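Local coordinates for autophagy protein 5 (Saccharomyces cerevisiae, PDB 2DYO) that is conjugated to Atg12 and, together with Atg16, takes part in forming autophagic vesicles and in cytoplasm-to-vacuole transport, at residues E45-N50 against W177-R183; K73-F77 against P130-I136; F148-K152 against A164-L168. All blocks are in the same frame, centred on the assembly; numbering follows the deposited sequence.

Interaction 1: residues E45-N50 against W177-R183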
ATOM      1  N   GLU A  45       2.385   4.591  -1.633  1.00 15.11           N
ATOM      2  CA  GLU A  45       2.246   4.737  -0.189  1.00 16.97           C
ATOM      3  C   GLU A  45       1.016   5.531   0.249  1.00 16.77           C
ATOM      4  O   GLU A  45       1.131   6.659   0.744  1.00 14.81           O
ATOM      5  CB  GLU A  45       3.498   5.394   0.397  1.00 15.14           C
ATOM      6  CG  GLU A  45       4.808   4.669   0.097  1.00 18.12           C
ATOM      7  CD  GLU A  45       5.004   3.395   0.903  1.00 21.12           C
ATOM      8  OE1 GLU A  45       6.153   2.910   0.930  1.00 24.37           O
ATOM      9  OE2 GLU A  45       4.031   2.871   1.500  1.00 18.63           O
ATOM     10  N   THR A  46      -0.159   4.938   0.064  1.00 17.35           N
ATOM     11  CA  THR A  46      -1.404   5.566   0.490  1.00 18.07           C
ATOM     12  C   THR A  46      -2.493   4.508   0.425  1.00 19.30           C
ATOM     13  O   THR A  46      -2.202   3.343   0.163  1.00 16.42           O
ATOM     14  CB  THR A  46      -1.782   6.776  -0.411  1.00 21.67           C
ATOM     15  OG1 THR A  46      -2.848   7.513   0.207  1.00 21.20           O
ATOM     16  CG2 THR A  46      -2.238   6.307  -1.797  1.00 19.70           C
ATOM     17  N   TYR A  47      -3.739   4.902   0.679  1.00 18.62           N
ATOM     18  CA  TYR A  47      -4.858   3.966   0.619  1.00 18.18           C
ATOM     19  C   TYR A  47      -5.829   4.410  -0.473  1.00 20.89           C
ATOM     20  O   TYR A  47      -6.016   5.611  -0.695  1.00 20.59           O
ATOM     21  CB  TYR A  47      -5.640   3.934   1.937  1.00 17.87           C
ATOM     22  CG  TYR A  47      -4.897   3.378   3.134  1.00 18.75           C
ATOM     23  CD1 TYR A  47      -4.316   2.108   3.103  1.00 17.22           C
ATOM     24  CD2 TYR A  47      -4.843   4.096   4.325  1.00 18.01           C
ATOM     25  CE1 TYR A  47      -3.705   1.571   4.242  1.00 18.79           C
ATOM     26  CE2 TYR A  47      -4.239   3.573   5.458  1.00 17.57           C
ATOM     27  CZ  TYR A  47      -3.677   2.316   5.416  1.00 17.84           C
ATOM     28  OH  TYR A  47      -3.109   1.805   6.562  1.00 19.49           O
ATOM     29  N   LEU A  48      -6.471   3.447  -1.126  1.00 18.82           N
ATOM     30  CA  LEU A  48      -7.435   3.763  -2.177  1.00 20.01           C
ATOM     31  C   LEU A  48      -8.593   4.584  -1.624  1.00 21.80           C
ATOM     32  O   LEU A  48      -9.173   5.412  -2.313  1.00 22.31           O
ATOM     33  CB  LEU A  48      -7.982   2.468  -2.804  1.00 20.60           C
ATOM     34  CG  LEU A  48      -7.021   1.644  -3.672  1.00 21.63           C
ATOM     35  CD1 LEU A  48      -7.684   0.313  -4.029  1.00 19.19           C
ATOM     36  CD2 LEU A  48      -6.664   2.415  -4.926  1.00 21.27           C
ATOM     37  N   VAL A  49      -8.928   4.330  -0.367  1.00 20.43           N
ATOM     38  CA  VAL A  49     -10.019   5.017   0.299  1.00 21.18           C
ATOM     39  C   VAL A  49      -9.810   6.532   0.420  1.00 21.90           C
ATOM     40  O   VAL A  49     -10.765   7.289   0.621  1.00 24.39           O
ATOM     41  CB  VAL A  49     -10.272   4.368   1.665  0.50 20.03           C
ATOM     42  CG1 VAL A  49      -9.558   5.115   2.766  0.50 17.98           C
ATOM     43  CG2 VAL A  49     -11.764   4.225   1.899  0.50 18.06           C
ATOM     44  N   ASN A  50      -8.570   6.986   0.272  1.00 22.18           N
ATOM     45  CA  ASN A  50      -8.293   8.418   0.328  1.00 21.12           C
ATOM     46  C   ASN A  50      -8.838   9.134  -0.912  1.00 24.29           C
ATOM     47  O   ASN A  50      -8.771  10.367  -1.014  1.00 22.79           O
ATOM     48  CB  ASN A  50      -6.789   8.658   0.449  1.00 22.03           C
ATOM     49  CG  ASN A  50      -6.272   8.316   1.828  1.00 23.34           C
ATOM     50  OD1 ASN A  50      -5.069   8.188   2.056  1.00 25.24           O
ATOM     51  ND2 ASN A  50      -7.196   8.186   2.771  1.00 20.18           N
ATOM     52  N   TRP A 177      -0.591  11.795   9.960  1.00 23.83           N
ATOM     53  CA  TRP A 177      -1.550  11.324   8.960  1.00 23.70           C
ATOM     54  C   TRP A 177      -1.669  12.341   7.834  1.00 25.24           C
ATOM     55  O   TRP A 177      -1.754  11.984   6.659  1.00 23.87           O
ATOM     56  CB  TRP A 177      -2.934  11.118   9.579  1.00 25.06           C
ATOM     57  CG  TRP A 177      -4.004  10.852   8.544  1.00 25.02           C
ATOM     58  CD1 TRP A 177      -5.055  11.661   8.216  1.00 23.50           C
ATOM     59  CD2 TRP A 177      -4.095   9.710   7.685  1.00 23.33           C
ATOM     60  NE1 TRP A 177      -5.796  11.092   7.206  1.00 22.63           N
ATOM     61  CE2 TRP A 177      -5.229   9.893   6.862  1.00 24.10           C
ATOM     62  CE3 TRP A 177      -3.328   8.548   7.534  1.00 23.53           C
ATOM     63  CZ2 TRP A 177      -5.613   8.953   5.900  1.00 23.87           C
ATOM     64  CZ3 TRP A 177      -3.712   7.613   6.574  1.00 21.96           C
ATOM     65  CH2 TRP A 177      -4.843   7.822   5.774  1.00 21.42           C
ATOM     66  N   GLY A 178      -1.680  13.616   8.207  1.00 24.39           N
ATOM     67  CA  GLY A 178      -1.808  14.676   7.231  1.00 23.55           C
ATOM     68  C   GLY A 178      -0.775  14.630   6.126  1.00 25.04           C
ATOM     69  O   GLY A 178      -1.090  14.903   4.967  1.00 24.03           O
ATOM     70  N   SER A 179       0.459  14.283   6.481  1.00 24.44           N
ATOM     71  CA  SER A 179       1.542  14.208   5.508  1.00 24.31           C
ATOM     72  C   SER A 179       1.249  13.181   4.420  1.00 23.66           C
ATOM     73  O   SER A 179       1.738  13.306   3.303  1.00 23.81           O
ATOM     74  CB  SER A 179       2.855  13.843   6.199  1.00 24.16           C
ATOM     75  OG  SER A 179       2.799  12.524   6.711  1.00 24.24           O
ATOM     76  N   VAL A 180       0.462  12.161   4.751  1.00 24.90           N
ATOM     77  CA  VAL A 180       0.110  11.128   3.776  1.00 25.01           C
ATOM     78  C   VAL A 180      -0.788  11.696   2.675  1.00 25.33           C
ATOM     79  O   VAL A 180      -0.681  11.305   1.510  1.00 24.97           O
ATOM     80  CB  VAL A 180      -0.637   9.951   4.440  1.00 23.71           C
ATOM     81  CG1 VAL A 180      -1.004   8.910   3.381  1.00 22.45           C
ATOM     82  CG2 VAL A 180       0.235   9.322   5.528  1.00 25.49           C
ATOM     83  N   ILE A 181      -1.672  12.615   3.052  1.00 24.10           N
ATOM     84  CA  ILE A 181      -2.589  13.227   2.097  1.00 25.76           C
ATOM     85  C   ILE A 181      -1.889  14.315   1.292  1.00 25.56           C
ATOM     86  O   ILE A 181      -2.018  14.374   0.068  1.00 25.19           O
ATOM     87  CB  ILE A 181      -3.807  13.865   2.810  1.00 28.77           C
ATOM     88  CG1 ILE A 181      -4.485  12.844   3.727  1.00 28.53           C
ATOM     89  CG2 ILE A 181      -4.790  14.385   1.772  1.00 29.86           C
ATOM     90  CD1 ILE A 181      -5.092  11.658   3.005  1.00 29.87           C
ATOM     91  N   THR A 182      -1.148  15.178   1.985  1.00 26.36           N
ATOM     92  CA  THR A 182      -0.438  16.272   1.329  1.00 26.12           C
ATOM     93  C   THR A 182       0.859  15.835   0.654  1.00 27.00           C
ATOM     94  O   THR A 182       1.390  16.547  -0.193  1.00 21.99           O
ATOM     95  CB  THR A 182      -0.087  17.387   2.332  1.00 27.79           C
ATOM     96  OG1 THR A 182       0.685  16.837   3.403  1.00 29.47           O
ATOM     97  CG2 THR A 182      -1.346  18.022   2.895  1.00 29.77           C
ATOM     98  N   ARG A 183       1.363  14.661   1.029  1.00 24.86           N
ATOM     99  CA  ARG A 183       2.614  14.140   0.480  1.00 25.47           C
ATOM    100  C   ARG A 183       3.797  14.953   1.001  1.00 26.18           C
ATOM    101  O   ARG A 183       4.753  15.212   0.274  1.00 27.11           O
ATOM    102  CB  ARG A 183       2.607  14.168  -1.056  1.00 23.39           C
ATOM    103  CG  ARG A 183       1.406  13.482  -1.695  1.00 25.32           C
ATOM    104  CD  ARG A 183       1.136  12.123  -1.064  1.00 25.06           C
ATOM    105  NE  ARG A 183       2.222  11.173  -1.283  1.00 26.49           N
ATOM    106  CZ  ARG A 183       2.300   9.987  -0.682  1.00 26.18           C
ATOM    107  NH1 ARG A 183       1.358   9.618   0.179  1.00 23.53           N
ATOM    108  NH2 ARG A 183       3.311   9.168  -0.953  1.00 26.86           N
TER
HETATM  109  O   HOH W   1      -2.553  10.051  -0.081  1.00 22.84           O
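This contact joins the first ubiquitin-like domain of Atg5 to its helical bundle. Residues 45-50 lie in the loop between strand 37-43 and helix 52-59. They meet the last turn and a half of helix 170-182, and the Atg16 chain also packs against the site. Glu45 comes first. Glu45 O accepts a hydrogen bond from Arg183 NH1 at 3.0 Å. Arg183 NH1 also donates to Val180 O, at 3.0 Å, so Arg183 ties the end of its own helix to the loop. The Glu45 carboxylate points elsewhere, to Phe276 N and Gln256 NE2. Thr46 sits across from Val180, with their CA atoms 6.6 Å apart. Thr46 OG1 lies 3.9 Å from Val180 CG1. The Tyr47 side chain packs on Phe146 and Trp147 of helix 142-159. Tyr47 CD2 meets Trp177 CH2 at 4.0 Å, with each atom near the plane of the other ring. Phe276 packs edge-to-face with the same tyrosine. Leu48 and Val49 do not touch 177-183. Leu48 packs on Val90 and Leu93 of helix 90-98, Val49 on Ala143 of helix 142-159. The 3-10 turn they begin brings Asn50 back toward the helix, with Asn50 N bonded to Tyr47 O at 3.1 Å. Asn50 ND2 approaches the edge of Trp177 at CZ2, 3.6 Å away. Asn50 OD1 lies 3.6 Å from Ile181 CD1. The backbone of Asn50 is hydrogen-bonded to the Atg16 chain. A single water completes the interface: it accepts from Thr46 OG1 at 2.6 Å and donates to Val180 O at 2.8 Å.

Interaction 2: residues K73-F77 against P130-I136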
ATOM      1  N   LYS A  73     -26.866  -0.527   1.731  1.00 60.41           N
ATOM      2  CA  LYS A  73     -25.903  -1.302   0.952  1.00 57.89           C
ATOM      3  C   LYS A  73     -24.487  -1.008   1.449  1.00 54.96           C
ATOM      4  O   LYS A  73     -24.250  -0.006   2.121  1.00 54.41           O
ATOM      5  CB  LYS A  73     -25.985  -0.916  -0.528  1.00 59.44           C
ATOM      6  CG  LYS A  73     -27.338  -1.127  -1.190  1.00 61.07           C
ATOM      7  CD  LYS A  73     -27.435  -2.485  -1.867  1.00 61.39           C
ATOM      8  CE  LYS A  73     -28.718  -2.593  -2.676  1.00 62.75           C
ATOM      9  NZ  LYS A  73     -28.805  -3.875  -3.433  1.00 63.32           N
ATOM     10  N   TYR A  74     -23.549  -1.888   1.116  1.00 51.63           N
ATOM     11  CA  TYR A  74     -22.157  -1.691   1.498  1.00 47.73           C
ATOM     12  C   TYR A  74     -21.352  -1.385   0.238  1.00 45.30           C
ATOM     13  O   TYR A  74     -21.727  -1.794  -0.861  1.00 45.71           O
ATOM     14  CB  TYR A  74     -21.595  -2.940   2.182  1.00 46.87           C
ATOM     15  CG  TYR A  74     -22.096  -3.151   3.595  1.00 47.06           C
ATOM     16  CD1 TYR A  74     -23.220  -3.937   3.851  1.00 47.63           C
ATOM     17  CD2 TYR A  74     -21.444  -2.562   4.677  1.00 46.91           C
ATOM     18  CE1 TYR A  74     -23.678  -4.133   5.157  1.00 48.55           C
ATOM     19  CE2 TYR A  74     -21.890  -2.748   5.979  1.00 47.93           C
ATOM     20  CZ  TYR A  74     -23.006  -3.534   6.215  1.00 49.21           C
ATOM     21  OH  TYR A  74     -23.439  -3.721   7.508  1.00 49.67           O
ATOM     22  N   PHE A  75     -20.248  -0.662   0.399  1.00 41.95           N
ATOM     23  CA  PHE A  75     -19.398  -0.299  -0.733  1.00 37.97           C
ATOM     24  C   PHE A  75     -17.983  -0.834  -0.544  1.00 36.76           C
ATOM     25  O   PHE A  75     -17.430  -0.768   0.554  1.00 34.12           O
ATOM     26  CB  PHE A  75     -19.334   1.222  -0.874  1.00 37.70           C
ATOM     27  CG  PHE A  75     -20.679   1.884  -0.985  1.00 39.36           C
ATOM     28  CD1 PHE A  75     -20.892   3.138  -0.421  1.00 38.07           C
ATOM     29  CD2 PHE A  75     -21.727   1.268  -1.661  1.00 39.83           C
ATOM     30  CE1 PHE A  75     -22.127   3.769  -0.524  1.00 39.72           C
ATOM     31  CE2 PHE A  75     -22.968   1.892  -1.772  1.00 40.74           C
ATOM     32  CZ  PHE A  75     -23.167   3.145  -1.202  1.00 39.51           C
ATOM     33  N   TRP A  76     -17.402  -1.358  -1.619  1.00 34.89           N
ATOM     34  CA  TRP A  76     -16.040  -1.883  -1.574  1.00 33.85           C
ATOM     35  C   TRP A  76     -15.426  -1.901  -2.971  1.00 33.83           C
ATOM     36  O   TRP A  76     -16.136  -1.768  -3.975  1.00 32.85           O
ATOM     37  CB  TRP A  76     -16.022  -3.287  -0.950  1.00 34.27           C
ATOM     38  CG  TRP A  76     -16.683  -4.372  -1.752  1.00 36.95           C
ATOM     39  CD1 TRP A  76     -16.117  -5.128  -2.737  1.00 36.55           C
ATOM     40  CD2 TRP A  76     -18.033  -4.837  -1.619  1.00 37.46           C
ATOM     41  NE1 TRP A  76     -17.027  -6.037  -3.223  1.00 37.33           N
ATOM     42  CE2 TRP A  76     -18.211  -5.880  -2.555  1.00 37.68           C
ATOM     43  CE3 TRP A  76     -19.112  -4.472  -0.800  1.00 37.45           C
ATOM     44  CZ2 TRP A  76     -19.424  -6.565  -2.696  1.00 37.78           C
ATOM     45  CZ3 TRP A  76     -20.320  -5.154  -0.940  1.00 37.27           C
ATOM     46  CH2 TRP A  76     -20.463  -6.187  -1.883  1.00 36.78           C
ATOM     47  N   PHE A  77     -14.106  -2.045  -3.033  1.00 30.57           N
ATOM     48  CA  PHE A  77     -13.411  -2.069  -4.311  1.00 29.22           C
ATOM     49  C   PHE A  77     -13.202  -3.472  -4.836  1.00 30.62           C
ATOM     50  O   PHE A  77     -13.106  -4.435  -4.074  1.00 31.29           O
ATOM     51  CB  PHE A  77     -12.043  -1.397  -4.206  1.00 28.82           C
ATOM     52  CG  PHE A  77     -12.100   0.057  -3.854  1.00 29.59           C
ATOM     53  CD1 PHE A  77     -11.708   0.493  -2.592  1.00 29.83           C
ATOM     54  CD2 PHE A  77     -12.508   0.998  -4.793  1.00 30.93           C
ATOM     55  CE1 PHE A  77     -11.717   1.845  -2.271  1.00 30.02           C
ATOM     56  CE2 PHE A  77     -12.519   2.358  -4.480  1.00 30.89           C
ATOM     57  CZ  PHE A  77     -12.121   2.777  -3.215  1.00 30.44           C
ATOM     58  N   PRO A 130     -18.561  -9.067   1.401  1.00 57.27           N
ATOM     59  CA  PRO A 130     -17.615 -10.165   1.176  1.00 56.19           C
ATOM     60  C   PRO A 130     -16.749 -10.500   2.391  1.00 56.13           C
ATOM     61  O   PRO A 130     -16.423  -9.631   3.203  1.00 55.58           O
ATOM     62  CB  PRO A 130     -16.780  -9.666  -0.002  1.00 55.81           C
ATOM     63  CG  PRO A 130     -17.726  -8.776  -0.735  1.00 55.73           C
ATOM     64  CD  PRO A 130     -18.380  -8.015   0.387  1.00 56.67           C
ATOM     65  N   PRO A 131     -16.351 -11.775   2.514  1.00 55.53           N
ATOM     66  CA  PRO A 131     -15.522 -12.274   3.614  1.00 53.89           C
ATOM     67  C   PRO A 131     -14.204 -11.531   3.830  1.00 51.88           C
ATOM     68  O   PRO A 131     -13.379 -11.427   2.923  1.00 51.42           O
ATOM     69  CB  PRO A 131     -15.311 -13.746   3.245  1.00 55.23           C
ATOM     70  CG  PRO A 131     -15.429 -13.746   1.740  1.00 55.56           C
ATOM     71  CD  PRO A 131     -16.606 -12.839   1.527  1.00 55.06           C
ATOM     72  N   THR A 132     -14.033 -11.025   5.051  1.00 49.66           N
ATOM     73  CA  THR A 132     -12.847 -10.285   5.494  1.00 46.87           C
ATOM     74  C   THR A 132     -12.737  -8.862   4.945  1.00 43.87           C
ATOM     75  O   THR A 132     -11.835  -8.113   5.325  1.00 42.35           O
ATOM     76  CB  THR A 132     -11.530 -11.035   5.161  1.00 48.61           C
ATOM     77  OG1 THR A 132     -11.207 -10.863   3.776  1.00 49.64           O
ATOM     78  CG2 THR A 132     -11.667 -12.521   5.475  1.00 49.66           C
ATOM     79  N   ILE A 133     -13.656  -8.484   4.062  1.00 39.23           N
ATOM     80  CA  ILE A 133     -13.626  -7.146   3.487  1.00 35.80           C
ATOM     81  C   ILE A 133     -14.227  -6.088   4.410  1.00 33.19           C
ATOM     82  O   ILE A 133     -15.373  -6.205   4.851  1.00 31.89           O
ATOM     83  CB  ILE A 133     -14.377  -7.096   2.136  1.00 35.70           C
ATOM     84  CG1 ILE A 133     -13.607  -7.896   1.080  1.00 35.80           C
ATOM     85  CG2 ILE A 133     -14.570  -5.647   1.695  1.00 34.59           C
ATOM     86  CD1 ILE A 133     -12.211  -7.364   0.785  1.00 34.60           C
ATOM     87  N   ILE A 134     -13.438  -5.061   4.707  1.00 28.92           N
ATOM     88  CA  ILE A 134     -13.896  -3.956   5.535  1.00 26.98           C
ATOM     89  C   ILE A 134     -14.535  -2.982   4.555  1.00 27.27           C
ATOM     90  O   ILE A 134     -13.858  -2.463   3.670  1.00 27.38           O
ATOM     91  CB  ILE A 134     -12.727  -3.227   6.222  1.00 25.65           C
ATOM     92  CG1 ILE A 134     -11.933  -4.203   7.091  1.00 24.95           C
ATOM     93  CG2 ILE A 134     -13.261  -2.064   7.051  1.00 22.93           C
ATOM     94  CD1 ILE A 134     -10.706  -3.570   7.728  1.00 25.94           C
ATOM     95  N   PRO A 135     -15.842  -2.719   4.700  1.00 26.54           N
ATOM     96  CA  PRO A 135     -16.544  -1.799   3.799  1.00 26.18           C
ATOM     97  C   PRO A 135     -16.027  -0.360   3.843  1.00 27.26           C
ATOM     98  O   PRO A 135     -15.442   0.074   4.836  1.00 24.85           O
ATOM     99  CB  PRO A 135     -17.999  -1.914   4.258  1.00 26.58           C
ATOM    100  CG  PRO A 135     -17.862  -2.157   5.733  1.00 26.80           C
ATOM    101  CD  PRO A 135     -16.723  -3.159   5.799  1.00 25.36           C
ATOM    102  N   ILE A 136     -16.235   0.371   2.750  1.00 27.60           N
ATOM    103  CA  ILE A 136     -15.818   1.765   2.666  1.00 27.87           C
ATOM    104  C   ILE A 136     -16.800   2.565   3.516  1.00 30.79           C
ATOM    105  O   ILE A 136     -18.004   2.548   3.266  1.00 31.72           O
ATOM    106  CB  ILE A 136     -15.859   2.259   1.208  1.00 27.24           C
ATOM    107  CG1 ILE A 136     -14.851   1.453   0.379  1.00 26.11           C
ATOM    108  CG2 ILE A 136     -15.559   3.754   1.148  1.00 24.77           C
ATOM    109  CD1 ILE A 136     -15.061   1.534  -1.128  1.00 26.26           C
TER
HETATM  110  O   HOH W   2     -19.832   0.605   2.994  1.00 29.90           O
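Ile136 and Trp76 bury the most surface here, followed by Phe75. Residues 74-77 begin strand 74-79 of the ubiquitin-like sheet that precedes the helical bundle. Residues 130-136 are part of the irregular loop between strand 118-126 and helix 142-159. Ile136 points its side chain at the strand. Ile136 N donates to Phe75 O at 2.7 Å in a nearly straight hydrogen bond. Ile136 CD1 reaches Trp76 CA at 3.6 Å and lies over the face of the Phe77 ring, 3.8 Å from the centroid, a CH-pi contact. Leu123 and Met52 also touch this isoleucine. Trp76 serves the other end of the segment. Pro130 CD sits 3.4 Å from the centroid of the Trp76 six-membered ring and almost on the ring normal, a close CH-pi contact over the face. Ile133 CG2 packs on Trp76 CB at 3.8 Å. A type II turn from Pro130 to Ile133 lets both residues reach the same side chain. The indole NE1 bonds to Glu78. Phe75 supplies the backbone link. Phe75 CB also meets Ile136 CB at 4.2 Å, and a water bridges Phe75 N (2.9 Å) and Ile136 O (2.7 Å). The chemistry is thus mainly apolar, with proline and isoleucine on aromatic rings; one direct backbone hydrogen bond and one water fix the loop's position along the strand.

Interaction 3: residues F148-K152 against A164-L168; sequences FHQWK and AIMSL
Residues 148-152 are helical throughout and lie inside helix 142-159, with Lys152 N bonded to Phe148 O at 3.0 Å. Residues 164-166 belong to the short helix 163-166. After it the chain extends at Leu168 (phi/psi -69/151). The closest CA pair is Lys152 and Ile165, 6.5 Å apart. No hydrogen bond crosses between the segments. Ile165 points at the longer helix with both chi angles trans. Its CD1 fits between Phe148 and the backbone of the next turn. Ile165 CD1 lies 3.5 Å from Phe148 CZ and 3.9 Å from the ring centroid, a CH-pi contact over the face. Ile165 CD1 is also 3.8 Å from Trp151 CB and 3.7 Å from Lys152 N. Phe148 has chi1 trans. Met166 (chi1 m, chi2 m) brings CE to 3.8 Å from Phe148 CE1, near the ring plane. Met166 SD lies 4.0 Å from CE of the extended, all-trans Lys152, the residue that is joined to Atg12 in the conjugate; that link is absent here. This is apolar helix packing within the helical bundle. Trp151 leads on to Phe176 and helix 185-195, which Leu168 also touches, while Cys155 of helix 142-159 packs on Ile165.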
ATOM      1  N   PHE A 148      -3.418   4.784  12.075  1.00 22.19           N
ATOM      2  CA  PHE A 148      -2.739   5.104  13.325  1.00 25.44           C
ATOM      3  C   PHE A 148      -2.660   3.856  14.204  1.00 26.45           C
ATOM      4  O   PHE A 148      -1.685   3.664  14.937  1.00 24.93           O
ATOM      5  CB  PHE A 148      -3.456   6.245  14.056  1.00 27.25           C
ATOM      6  CG  PHE A 148      -2.737   6.712  15.285  1.00 30.07           C
ATOM      7  CD1 PHE A 148      -2.980   6.119  16.518  1.00 31.97           C
ATOM      8  CD2 PHE A 148      -1.769   7.703  15.197  1.00 30.86           C
ATOM      9  CE1 PHE A 148      -2.268   6.509  17.650  1.00 34.24           C
ATOM     10  CE2 PHE A 148      -1.050   8.102  16.322  1.00 34.18           C
ATOM     11  CZ  PHE A 148      -1.298   7.501  17.547  1.00 32.31           C
ATOM     12  N   HIS A 149      -3.674   2.997  14.112  1.00 25.81           N
ATOM     13  CA  HIS A 149      -3.690   1.759  14.884  1.00 27.30           C
ATOM     14  C   HIS A 149      -2.597   0.821  14.355  1.00 28.01           C
ATOM     15  O   HIS A 149      -2.056  -0.008  15.095  1.00 28.87           O
ATOM     16  CB  HIS A 149      -5.063   1.084  14.787  1.00 30.05           C
ATOM     17  CG  HIS A 149      -5.228  -0.073  15.722  1.00 31.89           C
ATOM     18  ND1 HIS A 149      -5.292   0.082  17.089  1.00 34.04           N
ATOM     19  CD2 HIS A 149      -5.298  -1.405  15.489  1.00 34.07           C
ATOM     20  CE1 HIS A 149      -5.392  -1.106  17.661  1.00 35.37           C
ATOM     21  NE2 HIS A 149      -5.397  -2.025  16.711  1.00 36.98           N
ATOM     22  N   GLN A 150      -2.279   0.956  13.070  1.00 26.42           N
ATOM     23  CA  GLN A 150      -1.221   0.157  12.457  1.00 26.18           C
ATOM     24  C   GLN A 150       0.101   0.588  13.097  1.00 24.31           C
ATOM     25  O   GLN A 150       0.910  -0.243  13.507  1.00 23.32           O
ATOM     26  CB  GLN A 150      -1.138   0.413  10.945  1.00 28.03           C
ATOM     27  CG  GLN A 150      -2.191  -0.278  10.082  1.00 30.01           C
ATOM     28  CD  GLN A 150      -2.110  -1.791  10.150  1.00 30.61           C
ATOM     29  OE1 GLN A 150      -2.592  -2.410  11.102  1.00 30.23           O
ATOM     30  NE2 GLN A 150      -1.486  -2.396   9.145  1.00 29.57           N
ATOM     31  N   TRP A 151       0.310   1.898  13.185  1.00 21.86           N
ATOM     32  CA  TRP A 151       1.543   2.411  13.764  1.00 23.17           C
ATOM     33  C   TRP A 151       1.685   2.130  15.245  1.00 23.92           C
ATOM     34  O   TRP A 151       2.791   2.009  15.754  1.00 22.19           O
ATOM     35  CB  TRP A 151       1.698   3.908  13.490  1.00 19.67           C
ATOM     36  CG  TRP A 151       2.361   4.183  12.176  1.00 19.96           C
ATOM     37  CD1 TRP A 151       1.753   4.509  10.997  1.00 19.95           C
ATOM     38  CD2 TRP A 151       3.762   4.095  11.895  1.00 21.80           C
ATOM     39  NE1 TRP A 151       2.691   4.628   9.997  1.00 20.95           N
ATOM     40  CE2 TRP A 151       3.932   4.376  10.522  1.00 21.48           C
ATOM     41  CE3 TRP A 151       4.896   3.803  12.674  1.00 21.98           C
ATOM     42  CZ2 TRP A 151       5.192   4.374   9.906  1.00 20.41           C
ATOM     43  CZ3 TRP A 151       6.148   3.802  12.061  1.00 21.36           C
ATOM     44  CH2 TRP A 151       6.282   4.086  10.691  1.00 20.92           C
ATOM     45  N   LYS A 152       0.557   2.030  15.946  1.00 24.27           N
ATOM     46  CA  LYS A 152       0.604   1.730  17.372  1.00 24.82           C
ATOM     47  C   LYS A 152       1.147   0.308  17.559  1.00 25.19           C
ATOM     48  O   LYS A 152       1.961   0.046  18.445  1.00 24.13           O
ATOM     49  CB  LYS A 152      -0.787   1.867  17.988  1.00 28.22           C
ATOM     50  CG  LYS A 152      -0.799   1.823  19.501  1.00 34.33           C
ATOM     51  CD  LYS A 152      -2.229   1.962  20.055  1.00 38.64           C
ATOM     52  CE  LYS A 152      -2.246   1.813  21.576  1.00 40.67           C
ATOM     53  NZ  LYS A 152      -3.636   1.899  22.108  1.00 44.05           N
ATOM     54  N   ALA A 164       6.431   5.474  22.829  1.00 38.79           N
ATOM     55  CA  ALA A 164       6.875   6.498  21.893  1.00 35.48           C
ATOM     56  C   ALA A 164       5.746   7.154  21.101  1.00 34.43           C
ATOM     57  O   ALA A 164       5.725   8.377  20.939  1.00 32.71           O
ATOM     58  CB  ALA A 164       7.900   5.911  20.931  1.00 37.53           C
ATOM     59  N   ILE A 165       4.809   6.353  20.606  1.00 33.53           N
ATOM     60  CA  ILE A 165       3.715   6.904  19.813  1.00 33.12           C
ATOM     61  C   ILE A 165       2.630   7.552  20.670  1.00 33.78           C
ATOM     62  O   ILE A 165       1.999   8.521  20.249  1.00 31.28           O
ATOM     63  CB  ILE A 165       3.082   5.819  18.891  1.00 32.67           C
ATOM     64  CG1 ILE A 165       2.132   6.480  17.889  1.00 32.11           C
ATOM     65  CG2 ILE A 165       2.350   4.775  19.718  1.00 33.82           C
ATOM     66  CD1 ILE A 165       1.472   5.498  16.928  1.00 31.72           C
ATOM     67  N   MET A 166       2.422   7.031  21.872  1.00 35.09           N
ATOM     68  CA  MET A 166       1.408   7.584  22.768  1.00 37.60           C
ATOM     69  C   MET A 166       1.845   8.931  23.335  1.00 37.57           C
ATOM     70  O   MET A 166       1.021   9.702  23.833  1.00 40.17           O
ATOM     71  CB  MET A 166       1.127   6.610  23.912  1.00 39.38           C
ATOM     72  CG  MET A 166       0.557   5.279  23.459  1.00 40.73           C
ATOM     73  SD  MET A 166      -1.084   5.422  22.722  1.00 48.54           S
ATOM     74  CE  MET A 166      -0.714   5.557  20.992  1.00 41.75           C
ATOM     75  N   SER A 167       3.139   9.214  23.246  1.00 36.46           N
ATOM     76  CA  SER A 167       3.692  10.461  23.761  1.00 34.34           C
ATOM     77  C   SER A 167       3.634  11.615  22.773  1.00 33.24           C
ATOM     78  O   SER A 167       3.958  12.748  23.122  1.00 32.56           O
ATOM     79  CB  SER A 167       5.137  10.246  24.212  1.00 36.02           C
ATOM     80  OG  SER A 167       5.184   9.329  25.290  1.00 41.27           O
ATOM     81  N   LEU A 168       3.239  11.333  21.536  1.00 29.82           N
ATOM     82  CA  LEU A 168       3.133  12.391  20.539  1.00 30.29           C
ATOM     83  C   LEU A 168       1.958  13.277  20.947  1.00 27.69           C
ATOM     84  O   LEU A 168       1.021  12.799  21.579  1.00 27.91           O
ATOM     85  CB  LEU A 168       2.848  11.800  19.156  1.00 31.15           C
ATOM     86  CG  LEU A 168       3.886  10.886  18.504  1.00 32.40           C
ATOM     87  CD1 LEU A 168       3.338  10.387  17.161  1.00 32.14           C
ATOM     88  CD2 LEU A 168       5.183  11.637  18.298  1.00 31.34           C
TER

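The contacts run from the first ubiquitin-like domain into the helical bundle. Interaction 1 spans the most sequence, and both others fall between its two segments. Interaction 2 closes before interaction 3 opens. Interactions 1 and 2 have centres about 20 Å apart and touch: Leu48 packs on Phe77 and Val49 on Ile136. The centres of interactions 1 and 3 lie about 17 Å apart, and Tyr47 reaches Gln150. Interactions 2 and 3 lie about 26 Å between centres, with nearest atoms about 9 Å apart. The loop of interaction 2 leads into helix 142-159, which carries residues 148-152. Interaction 1 joins the first ubiquitin-like domain to the bundle, beside Atg16; interaction 3 includes Lys152, the residue conjugated to Atg12.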